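Local coordinates for GGDEF and EAL domain-containing protein (Vibrio cholerae O1 str. 2010EL-1786, PDB 6PWJ) that probably binds cyclic di-GMP as a signalling protein, pairing a GGDEF domain with a barrel-shaped EAL domain that holds a magnesium ion, at residues A[9-14]-A[341-346]; A[334-339]-A[354-359]; A[372-377]-A[403-408]. All coordinates share one frame; numbering follows the deposited sequence.

Contact 1: residues A[9-14]-A[341-346]; sequences EAQQLR and QSLDYI
Gln-11 and Arg-14, one turn apart on helix 3-18, reach with their polar ends to the backbone of Gln-341 and Leu-343, docking this helix on the loop that follows strand 330-336 in the EAL barrel. This loop follows the position of the family's DDFGTG motif, here Asp-Asn-Tyr-Gly-Arg-Asn. The Leu-343 N-H points almost straight at Gln-11 OE1 (2.9 Å, 169°), although it meets the amide oxygen from above its plane. Beyond CG the glutamine chain is extended, long enough to bring its amide to the loop. Arg-14 works similarly: NH2 donates to Gln-341 O at 2.6 Å, with that oxygen close to the guanidinium plane, while NH1 bonds to Gly-337 O. One guanidinium thus ties together two carbonyls of the same loop, a task suited to a flat group with several N-H bonds. The buried Leu-343 side chain packs beside these grips. Its CD1 lies 3.9 Å from Ala-10 CB, and its CD2 passes 3.7 Å from Arg-14 NH1. The small alanine suits a helix face that also packs on Ser-375 and Ile-376 of helix 367-381. Ser-342 adds a weak link to its own loop: its OG is 3.4 Å from Asp-344 N.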
loop_
_atom_site.group_PDB
_atom_site.type_symbol
_atom_site.label_atom_id
_atom_site.label_comp_id
_atom_site.label_asym_id
_atom_site.label_seq_id
_atom_site.Cartn_x
_atom_site.Cartn_y
_atom_site.Cartn_z
ATOM N N GLU A 9 -21.439 -2.595 -7.761
ATOM C CA GLU A 9 -21.620 -3.659 -6.780
ATOM C C GLU A 9 -20.345 -3.879 -5.976
ATOM O O GLU A 9 -20.396 -4.107 -4.761
ATOM C CB GLU A 9 -22.041 -4.954 -7.473
ATOM C CG GLU A 9 -22.366 -6.088 -6.512
ATOM C CD GLU A 9 -22.105 -7.455 -7.111
ATOM O OE1 GLU A 9 -21.109 -7.600 -7.851
ATOM O OE2 GLU A 9 -22.897 -8.384 -6.844
ATOM N N ALA A 10 -19.188 -3.820 -6.641
ATOM C CA ALA A 10 -17.922 -4.007 -5.943
ATOM C C ALA A 10 -17.646 -2.856 -4.984
ATOM O O ALA A 10 -17.135 -3.070 -3.879
ATOM C CB ALA A 10 -16.783 -4.151 -6.951
ATOM N N GLN A 11 -17.976 -1.629 -5.389
ATOM C CA GLN A 11 -17.748 -0.482 -4.519
ATOM C C GLN A 11 -18.706 -0.480 -3.335
ATOM O O GLN A 11 -18.338 -0.027 -2.244
ATOM C CB GLN A 11 -17.869 0.812 -5.322
ATOM C CG GLN A 11 -16.869 0.911 -6.467
ATOM C CD GLN A 11 -17.118 2.104 -7.365
ATOM O OE1 GLN A 11 -16.526 2.221 -8.439
ATOM N NE2 GLN A 11 -17.998 3.000 -6.932
ATOM N N GLN A 12 -19.928 -0.982 -3.521
ATOM C CA GLN A 12 -20.845 -1.119 -2.395
ATOM C C GLN A 12 -20.333 -2.154 -1.401
ATOM O O GLN A 12 -20.271 -1.894 -0.194
ATOM C CB GLN A 12 -22.242 -1.499 -2.889
ATOM C CG GLN A 12 -22.943 -0.428 -3.705
ATOM C CD GLN A 12 -24.368 -0.813 -4.054
ATOM O OE1 GLN A 12 -25.156 -1.177 -3.181
ATOM N NE2 GLN A 12 -24.701 -0.747 -5.339
ATOM N N LEU A 13 -19.959 -3.337 -1.894
ATOM C CA LEU A 13 -19.478 -4.391 -1.007
ATOM C C LEU A 13 -18.200 -3.972 -0.289
ATOM O O LEU A 13 -18.040 -4.230 0.909
ATOM C CB LEU A 13 -19.255 -5.679 -1.798
ATOM C CG LEU A 13 -20.514 -6.347 -2.353
ATOM C CD1 LEU A 13 -20.150 -7.534 -3.232
ATOM C CD2 LEU A 13 -21.428 -6.782 -1.219
ATOM N N ARG A 14 -17.278 -3.323 -1.005
ATOM C CA ARG A 14 -16.040 -2.877 -0.375
ATOM C C ARG A 14 -16.318 -1.875 0.738
ATOM O O ARG A 14 -15.643 -1.881 1.774
ATOM C CB ARG A 14 -15.106 -2.272 -1.422
ATOM C CG ARG A 14 -13.819 -1.701 -0.848
ATOM C CD ARG A 14 -12.958 -1.086 -1.938
ATOM N NE ARG A 14 -13.674 -0.049 -2.675
ATOM C CZ ARG A 14 -13.157 0.641 -3.686
ATOM N NH1 ARG A 14 -11.914 0.404 -4.084
ATOM N NH2 ARG A 14 -13.882 1.566 -4.299
ATOM N N GLN A 341 -11.754 4.318 -3.980
ATOM C CA GLN A 341 -12.330 5.263 -4.923
ATOM C C GLN A 341 -12.965 4.499 -6.084
ATOM O O GLN A 341 -13.067 3.267 -6.065
ATOM C CB GLN A 341 -11.265 6.256 -5.397
ATOM C CG GLN A 341 -10.737 7.154 -4.288
ATOM C CD GLN A 341 -9.636 8.090 -4.748
ATOM O OE1 GLN A 341 -9.612 8.527 -5.899
ATOM N NE2 GLN A 341 -8.713 8.402 -3.845
ATOM N N SER A 342 -13.393 5.235 -7.105
ATOM C CA SER A 342 -14.121 4.622 -8.208
ATOM C C SER A 342 -13.218 3.686 -9.004
ATOM O O SER A 342 -12.065 4.008 -9.305
ATOM C CB SER A 342 -14.705 5.697 -9.124
ATOM O OG SER A 342 -15.566 5.129 -10.098
ATOM N N LEU A 343 -13.754 2.512 -9.342
ATOM C CA LEU A 343 -13.063 1.534 -10.167
ATOM C C LEU A 343 -13.254 1.790 -11.657
ATOM O O LEU A 343 -12.985 0.898 -12.472
ATOM C CB LEU A 343 -13.527 0.121 -9.813
ATOM C CG LEU A 343 -13.475 -0.281 -8.336
ATOM C CD1 LEU A 343 -14.008 -1.693 -8.142
ATOM C CD2 LEU A 343 -12.064 -0.158 -7.783
ATOM N N ASP A 344 -13.711 2.989 -12.029
ATOM C CA ASP A 344 -13.974 3.279 -13.436
ATOM C C ASP A 344 -12.716 3.136 -14.283
ATOM O O ASP A 344 -12.778 2.665 -15.425
ATOM C CB ASP A 344 -14.552 4.686 -13.585
ATOM C CG ASP A 344 -16.062 4.687 -13.678
ATOM O OD1 ASP A 344 -16.632 3.678 -14.142
ATOM O OD2 ASP A 344 -16.679 5.702 -13.292
ATOM N N TYR A 345 -11.561 3.525 -13.737
ATOM C CA TYR A 345 -10.347 3.586 -14.542
ATOM C C TYR A 345 -9.984 2.241 -15.159
ATOM O O TYR A 345 -9.212 2.207 -16.123
ATOM C CB TYR A 345 -9.182 4.113 -13.702
ATOM C CG TYR A 345 -8.704 3.163 -12.630
ATOM C CD1 TYR A 345 -9.331 3.105 -11.393
ATOM C CD2 TYR A 345 -7.616 2.330 -12.852
ATOM C CE1 TYR A 345 -8.892 2.238 -10.409
ATOM C CE2 TYR A 345 -7.168 1.464 -11.876
ATOM C CZ TYR A 345 -7.810 1.420 -10.657
ATOM O OH TYR A 345 -7.366 0.556 -9.684
ATOM N N ILE A 346 -10.519 1.136 -14.635
ATOM C CA ILE A 346 -10.279 -0.162 -15.261
ATOM C C ILE A 346 -10.836 -0.177 -16.679
ATOM O O ILE A 346 -10.248 -0.776 -17.588
ATOM C CB ILE A 346 -10.877 -1.294 -14.405
ATOM C CG1 ILE A 346 -9.792 -1.947 -13.546
ATOM C CG2 ILE A 346 -11.566 -2.320 -15.292
ATOM C CD1 ILE A 346 -9.097 -0.994 -12.594
#

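Contact 2: residues A[334-339]-A[354-359]. With MG (magnesium ion), chain C.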
loop_
_atom_site.group_PDB
_atom_site.type_symbol
_atom_site.label_atom_id
_atom_site.label_comp_id
_atom_site.label_asym_id
_atom_site.label_seq_id
_atom_site.Cartn_x
_atom_site.Cartn_y
_atom_site.Cartn_z
ATOM N N ASP A 334 -1.273 -2.206 -9.630
ATOM C CA ASP A 334 -0.784 -2.721 -8.361
ATOM C C ASP A 334 -1.584 -2.097 -7.227
ATOM O O ASP A 334 -1.899 -0.904 -7.259
ATOM C CB ASP A 334 0.708 -2.425 -8.187
ATOM C CG ASP A 334 1.385 -3.382 -7.222
ATOM O OD1 ASP A 334 0.691 -4.257 -6.661
ATOM O OD2 ASP A 334 2.612 -3.264 -7.027
ATOM N N ASN A 335 -1.924 -2.912 -6.228
ATOM C CA ASN A 335 -2.751 -2.462 -5.109
ATOM C C ASN A 335 -4.163 -2.118 -5.582
ATOM O O ASN A 335 -4.770 -1.148 -5.127
ATOM C CB ASN A 335 -2.109 -1.272 -4.393
ATOM C CG ASN A 335 -0.707 -1.579 -3.900
ATOM O OD1 ASN A 335 -0.473 -2.597 -3.248
ATOM N ND2 ASN A 335 0.237 -0.704 -4.225
ATOM N N TYR A 336 -4.681 -2.923 -6.506
ATOM C CA TYR A 336 -6.000 -2.684 -7.076
ATOM C C TYR A 336 -7.067 -2.662 -5.987
ATOM O O TYR A 336 -7.128 -3.556 -5.138
ATOM C CB TYR A 336 -6.303 -3.764 -8.117
ATOM C CG TYR A 336 -7.736 -3.824 -8.593
ATOM C CD1 TYR A 336 -8.276 -2.809 -9.373
ATOM C CD2 TYR A 336 -8.540 -4.915 -8.287
ATOM C CE1 TYR A 336 -9.583 -2.871 -9.818
ATOM C CE2 TYR A 336 -9.847 -4.986 -8.728
ATOM C CZ TYR A 336 -10.364 -3.962 -9.493
ATOM O OH TYR A 336 -11.664 -4.029 -9.934
ATOM N N GLY A 337 -7.904 -1.624 -6.012
ATOM C CA GLY A 337 -8.993 -1.470 -5.070
ATOM C C GLY A 337 -8.625 -0.838 -3.746
ATOM O O GLY A 337 -9.515 -0.635 -2.909
ATOM N N ARG A 338 -7.353 -0.495 -3.534
ATOM C CA ARG A 338 -6.906 -0.070 -2.210
ATOM C C ARG A 338 -7.377 1.337 -1.859
ATOM O O ARG A 338 -7.575 1.643 -0.678
ATOM C CB ARG A 338 -5.383 -0.145 -2.128
ATOM C CG ARG A 338 -4.804 0.311 -0.799
ATOM C CD ARG A 338 -3.290 0.210 -0.803
ATOM N NE ARG A 338 -2.696 1.036 -1.849
ATOM C CZ ARG A 338 -1.400 1.054 -2.139
ATOM N NH1 ARG A 338 -0.554 0.287 -1.465
ATOM N NH2 ARG A 338 -0.948 1.838 -3.109
ATOM N N ASN A 339 -7.555 2.203 -2.852
ATOM C CA ASN A 339 -7.837 3.608 -2.583
ATOM C C ASN A 339 -9.295 3.877 -2.231
ATOM O O ASN A 339 -9.637 5.028 -1.938
ATOM C CB ASN A 339 -7.433 4.465 -3.785
ATOM C CG ASN A 339 -5.931 4.508 -3.986
ATOM O OD1 ASN A 339 -5.386 3.820 -4.849
ATOM N ND2 ASN A 339 -5.250 5.312 -3.178
ATOM N N VAL A 354 -4.652 -6.849 -12.896
ATOM C CA VAL A 354 -4.855 -6.115 -11.654
ATOM C C VAL A 354 -4.270 -6.949 -10.524
ATOM O O VAL A 354 -4.645 -8.114 -10.346
ATOM C CB VAL A 354 -6.340 -5.808 -11.395
ATOM C CG1 VAL A 354 -6.859 -4.788 -12.400
ATOM C CG2 VAL A 354 -7.163 -7.086 -11.448
ATOM N N LYS A 355 -3.344 -6.362 -9.772
ATOM C CA LYS A 355 -2.786 -7.006 -8.583
ATOM C C LYS A 355 -3.591 -6.534 -7.379
ATOM O O LYS A 355 -3.396 -5.419 -6.888
ATOM C CB LYS A 355 -1.305 -6.674 -8.424
ATOM C CG LYS A 355 -0.360 -7.814 -8.767
ATOM C CD LYS A 355 0.949 -7.669 -8.002
ATOM C CE LYS A 355 1.921 -8.790 -8.325
ATOM N NZ LYS A 355 2.462 -8.659 -9.701
ATOM N N LEU A 356 -4.502 -7.378 -6.900
ATOM C CA LEU A 356 -5.352 -6.983 -5.787
ATOM C C LEU A 356 -4.514 -6.648 -4.559
ATOM O O LEU A 356 -3.559 -7.353 -4.223
ATOM C CB LEU A 356 -6.354 -8.088 -5.452
ATOM C CG LEU A 356 -7.608 -8.130 -6.330
ATOM C CD1 LEU A 356 -7.335 -8.860 -7.637
ATOM C CD2 LEU A 356 -8.768 -8.762 -5.580
ATOM N N ASP A 357 -4.882 -5.557 -3.893
ATOM C CA ASP A 357 -4.182 -5.125 -2.695
ATOM C C ASP A 357 -4.287 -6.185 -1.604
ATOM O O ASP A 357 -5.202 -7.012 -1.583
ATOM C CB ASP A 357 -4.747 -3.795 -2.196
ATOM C CG ASP A 357 -4.042 -3.289 -0.952
ATOM O OD1 ASP A 357 -2.920 -2.755 -1.080
ATOM O OD2 ASP A 357 -4.610 -3.429 0.151
ATOM N N TYR A 358 -3.318 -6.149 -0.684
ATOM C CA TYR A 358 -3.292 -7.099 0.421
ATOM C C TYR A 358 -4.611 -7.129 1.181
ATOM O O TYR A 358 -4.998 -8.176 1.712
ATOM C CB TYR A 358 -2.142 -6.748 1.368
ATOM C CG TYR A 358 -2.018 -7.637 2.585
ATOM C CD1 TYR A 358 -2.780 -7.403 3.723
ATOM C CD2 TYR A 358 -1.118 -8.694 2.606
ATOM C CE1 TYR A 358 -2.662 -8.208 4.839
ATOM C CE2 TYR A 358 -0.992 -9.503 3.717
ATOM C CZ TYR A 358 -1.766 -9.256 4.832
ATOM O OH TYR A 358 -1.643 -10.059 5.942
ATOM N N LEU A 359 -5.318 -5.996 1.238
ATOM C CA LEU A 359 -6.505 -5.904 2.083
ATOM C C LEU A 359 -7.578 -6.899 1.656
ATOM O O LEU A 359 -8.201 -7.550 2.502
ATOM C CB LEU A 359 -7.057 -4.479 2.051
ATOM C CG LEU A 359 -8.358 -4.234 2.819
ATOM C CD1 LEU A 359 -8.148 -4.422 4.313
ATOM C CD2 LEU A 359 -8.910 -2.850 2.518
HETATM MG MG MG C . 4.170 -4.666 -7.019
HETATM O O HOH W 1 2.735 -5.763 -6.033
HETATM O O HOH W 2 4.299 -4.415 -5.003
#
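Tyr-336 meets Val-354 and Leu-356 where two neighbouring parallel strands of the EAL barrel end, joined by a beta-alpha-beta unit through helix 345-349. With CG anti to the backbone N, chi1 168° carries the tyrosine ring outward, across strand 353-356, toward helix 367-381. Its CB passes 3.6 Å from Lys-355 O; CG then comes beneath Val-354 CB, which lies over one ring face in a CH-pi contact, 25° off the normal. At the ring's edge, CD2 meets Leu-356 CG at 3.9 Å, the leucine pointing the same way as the tyrosine. Farther out the hydroxyl bonds to Ile-376 O, so a residue with a greasy ring and a polar tip suits this buried site. The backbone fixes the start of the side chain: Tyr-336 N donates to Lys-355 O at 2.8 Å, and Asp-357 N returns a longer bond to Tyr-336 O at 3.3 Å. Tyr-336 is the second residue of a type II turn from Asn-335 to Arg-338, with Gly-337 at a positive phi (84°) that glycine adopts easily. At the end of the turn, Arg-338 lays its aliphatic chain across Asp-357, and the salt bridge from NH1 to OD1 is long (3.9 Å). The other carboxylate oxygen, OD2, accepts from Leu-359 N at 2.9 Å, an Asx turn that holds the aspartate in place. At the opposite end of the segment Asp-334 OD2 binds magnesium at 2.1 Å, alongside two waters, Glu-218, Asn-272 and Glu-304; Lys-355 NZ forms a salt bridge to Glu-304. Helix 367-381 packs on Val-354 and Leu-356, helix 345-349 on Tyr-336, and helix 28-41 on Leu-359, while strand 386-389 pairs with the far side of strand 353-356.

Contact 3: residues A[372-377]-A[403-408]; sequences TLTSIS and EHFIEV
The His-404 ring meets Leu-373 and Thr-374 obliquely and stacks on Phe-400; the Phe-405 ring likewise meets Thr-374 obliquely and is inclined at about 65° to His-381. His-404 and Phe-405 belong to the loop that leads from helix 395-402 into strand 408-410 of the EAL barrel, and they pack on helix 367-381, which lies outside the strands. Thr-374 serves both rings with its two branches. OG1 sits beside the backbone N (chi1 -60°), 3.0 Å from His-404 CD2, leaving CG2 to touch Phe-405 CD1 at 3.7 Å. A beta-branched residue suits a place between two aromatic neighbours. His-404 has its own anchor, since ND1 bonds to Phe-400 O. Its CB packs on Leu-373 CD2 at 3.5 Å, the leucine crossing at about a right angle. Phe-405 has a positive phi (69°), turning the chain so that its CB faces Ser-377 CB at 3.6 Å while its carbonyl bonds to Thr-387. Ile-406 CD1 then lies 3.6 Å from Ser-377 OG and reaches toward Leu-373 CD1. The buried serine hydroxyl is satisfied within the helix: OG donates to Leu-373 O at 2.7 Å, and Ser-377 N reaches that same oxygen from the opposite face of its plane.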
loop_
_atom_site.group_PDB
_atom_site.type_symbol
_atom_site.label_atom_id
_atom_site.label_comp_id
_atom_site.label_asym_id
_atom_site.label_seq_id
_atom_site.Cartn_x
_atom_site.Cartn_y
_atom_site.Cartn_z
ATOM N N THR A 372 -16.773 -9.108 -1.343
ATOM C CA THR A 372 -15.999 -8.004 -1.902
ATOM C C THR A 372 -14.894 -8.518 -2.816
ATOM O O THR A 372 -14.644 -7.944 -3.883
ATOM C CB THR A 372 -15.409 -7.154 -0.777
ATOM O OG1 THR A 372 -16.462 -6.695 0.078
ATOM C CG2 THR A 372 -14.666 -5.956 -1.349
ATOM N N LEU A 373 -14.225 -9.601 -2.417
ATOM C CA LEU A 373 -13.174 -10.171 -3.253
ATOM C C LEU A 373 -13.735 -10.640 -4.590
ATOM O O LEU A 373 -13.219 -10.279 -5.654
ATOM C CB LEU A 373 -12.490 -11.324 -2.518
ATOM C CG LEU A 373 -11.404 -12.078 -3.288
ATOM C CD1 LEU A 373 -10.281 -11.136 -3.689
ATOM C CD2 LEU A 373 -10.871 -13.231 -2.456
ATOM N N THR A 374 -14.798 -11.444 -4.551
ATOM C CA THR A 374 -15.405 -11.929 -5.786
ATOM C C THR A 374 -15.872 -10.770 -6.658
ATOM O O THR A 374 -15.600 -10.734 -7.864
ATOM C CB THR A 374 -16.572 -12.862 -5.466
ATOM O OG1 THR A 374 -16.096 -13.982 -4.708
ATOM C CG2 THR A 374 -17.218 -13.360 -6.749
ATOM N N SER A 375 -16.572 -9.805 -6.060
ATOM C CA SER A 375 -17.099 -8.685 -6.833
ATOM C C SER A 375 -15.972 -7.828 -7.396
ATOM O O SER A 375 -15.982 -7.472 -8.581
ATOM C CB SER A 375 -18.036 -7.846 -5.964
ATOM O OG SER A 375 -18.621 -6.793 -6.710
ATOM N N ILE A 376 -14.988 -7.488 -6.560
ATOM C CA ILE A 376 -13.880 -6.653 -7.016
ATOM C C ILE A 376 -13.071 -7.373 -8.086
ATOM O O ILE A 376 -12.502 -6.735 -8.981
ATOM C CB ILE A 376 -12.996 -6.240 -5.822
ATOM C CG1 ILE A 376 -12.444 -4.828 -6.020
ATOM C CG2 ILE A 376 -11.854 -7.227 -5.636
ATOM C CD1 ILE A 376 -13.425 -3.731 -5.674
ATOM N N SER A 377 -13.009 -8.705 -8.019
ATOM C CA SER A 377 -12.246 -9.468 -8.999
ATOM C C SER A 377 -13.040 -9.690 -10.281
ATOM O O SER A 377 -12.469 -9.668 -11.378
ATOM C CB SER A 377 -11.815 -10.808 -8.399
ATOM O OG SER A 377 -11.077 -10.613 -7.204
ATOM N N GLU A 403 -11.380 -19.733 -5.987
ATOM C CA GLU A 403 -12.836 -19.774 -5.994
ATOM C C GLU A 403 -13.460 -18.387 -5.999
ATOM O O GLU A 403 -14.679 -18.273 -6.171
ATOM C CB GLU A 403 -13.357 -20.555 -4.784
ATOM C CG GLU A 403 -12.947 -22.015 -4.751
ATOM C CD GLU A 403 -13.598 -22.773 -3.611
ATOM O OE1 GLU A 403 -14.634 -22.300 -3.096
ATOM O OE2 GLU A 403 -13.074 -23.840 -3.227
ATOM N N HIS A 404 -12.662 -17.338 -5.814
ATOM C CA HIS A 404 -13.143 -15.964 -5.798
ATOM C C HIS A 404 -12.515 -15.155 -6.928
ATOM O O HIS A 404 -12.156 -13.988 -6.763
ATOM C CB HIS A 404 -12.880 -15.317 -4.440
ATOM C CG HIS A 404 -13.609 -15.979 -3.313
ATOM N ND1 HIS A 404 -13.307 -17.251 -2.877
ATOM C CD2 HIS A 404 -14.637 -15.551 -2.541
ATOM C CE1 HIS A 404 -14.112 -17.576 -1.881
ATOM N NE2 HIS A 404 -14.928 -16.562 -1.658
ATOM N N PHE A 405 -12.366 -15.789 -8.092
ATOM C CA PHE A 405 -12.014 -15.112 -9.339
ATOM C C PHE A 405 -10.586 -14.575 -9.342
ATOM O O PHE A 405 -10.294 -13.580 -10.010
ATOM C CB PHE A 405 -13.008 -13.992 -9.656
ATOM C CG PHE A 405 -14.305 -14.487 -10.227
ATOM C CD1 PHE A 405 -15.299 -14.981 -9.399
ATOM C CD2 PHE A 405 -14.524 -14.471 -11.594
ATOM C CE1 PHE A 405 -16.490 -15.446 -9.924
ATOM C CE2 PHE A 405 -15.713 -14.932 -12.125
ATOM C CZ PHE A 405 -16.698 -15.420 -11.289
ATOM N N ILE A 406 -9.686 -15.223 -8.609
ATOM C CA ILE A 406 -8.254 -14.974 -8.723
ATOM C C ILE A 406 -7.666 -16.055 -9.616
ATOM O O ILE A 406 -7.889 -17.250 -9.385
ATOM C CB ILE A 406 -7.572 -14.959 -7.344
ATOM C CG1 ILE A 406 -8.170 -13.859 -6.465
ATOM C CG2 ILE A 406 -6.071 -14.761 -7.499
ATOM C CD1 ILE A 406 -7.976 -12.464 -7.017
ATOM N N GLU A 407 -6.924 -15.640 -10.642
ATOM C CA GLU A 407 -6.398 -16.563 -11.640
ATOM C C GLU A 407 -4.893 -16.757 -11.568
ATOM O O GLU A 407 -4.407 -17.833 -11.918
ATOM C CB GLU A 407 -6.772 -16.087 -13.048
ATOM C CG GLU A 407 -8.271 -16.014 -13.293
ATOM C CD GLU A 407 -8.615 -15.498 -14.677
ATOM O OE1 GLU A 407 -7.741 -14.871 -15.313
ATOM O OE2 GLU A 407 -9.757 -15.722 -15.129
ATOM N N VAL A 408 -4.147 -15.746 -11.132
ATOM C CA VAL A 408 -2.699 -15.828 -11.000
ATOM C C VAL A 408 -2.334 -15.585 -9.544
ATOM O O VAL A 408 -2.933 -14.733 -8.878
ATOM C CB VAL A 408 -1.982 -14.822 -11.923
ATOM C CG1 VAL A 408 -0.492 -14.805 -11.631
ATOM C CG2 VAL A 408 -2.240 -15.172 -13.379
#

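How the contacts relate
The three contacts form a continuous cluster, their centres 12 to 13 Å apart. Contact 2 is the innermost, about 8 Å from the centre of the chain; contacts 1 and 3 lie about 17 and 19 Å out. Helix 367-381 bridges them: Ser-375 OG is 2.9 Å from Glu-9 OE1 in contact 1, and Leu-356 CD2 of contact 2 lies 3.4 Å from Leu-373 CD1 in contact 3. Asp-334 of strand 330-336 holds the ion, while Tyr-336, two residues on, points outward, its OH 16.1 Å from the magnesium ion. Helix 3-18 docks on the loop after strand 330-336 and on helix 367-381, on the outer side of the barrel, and does not reach the ion.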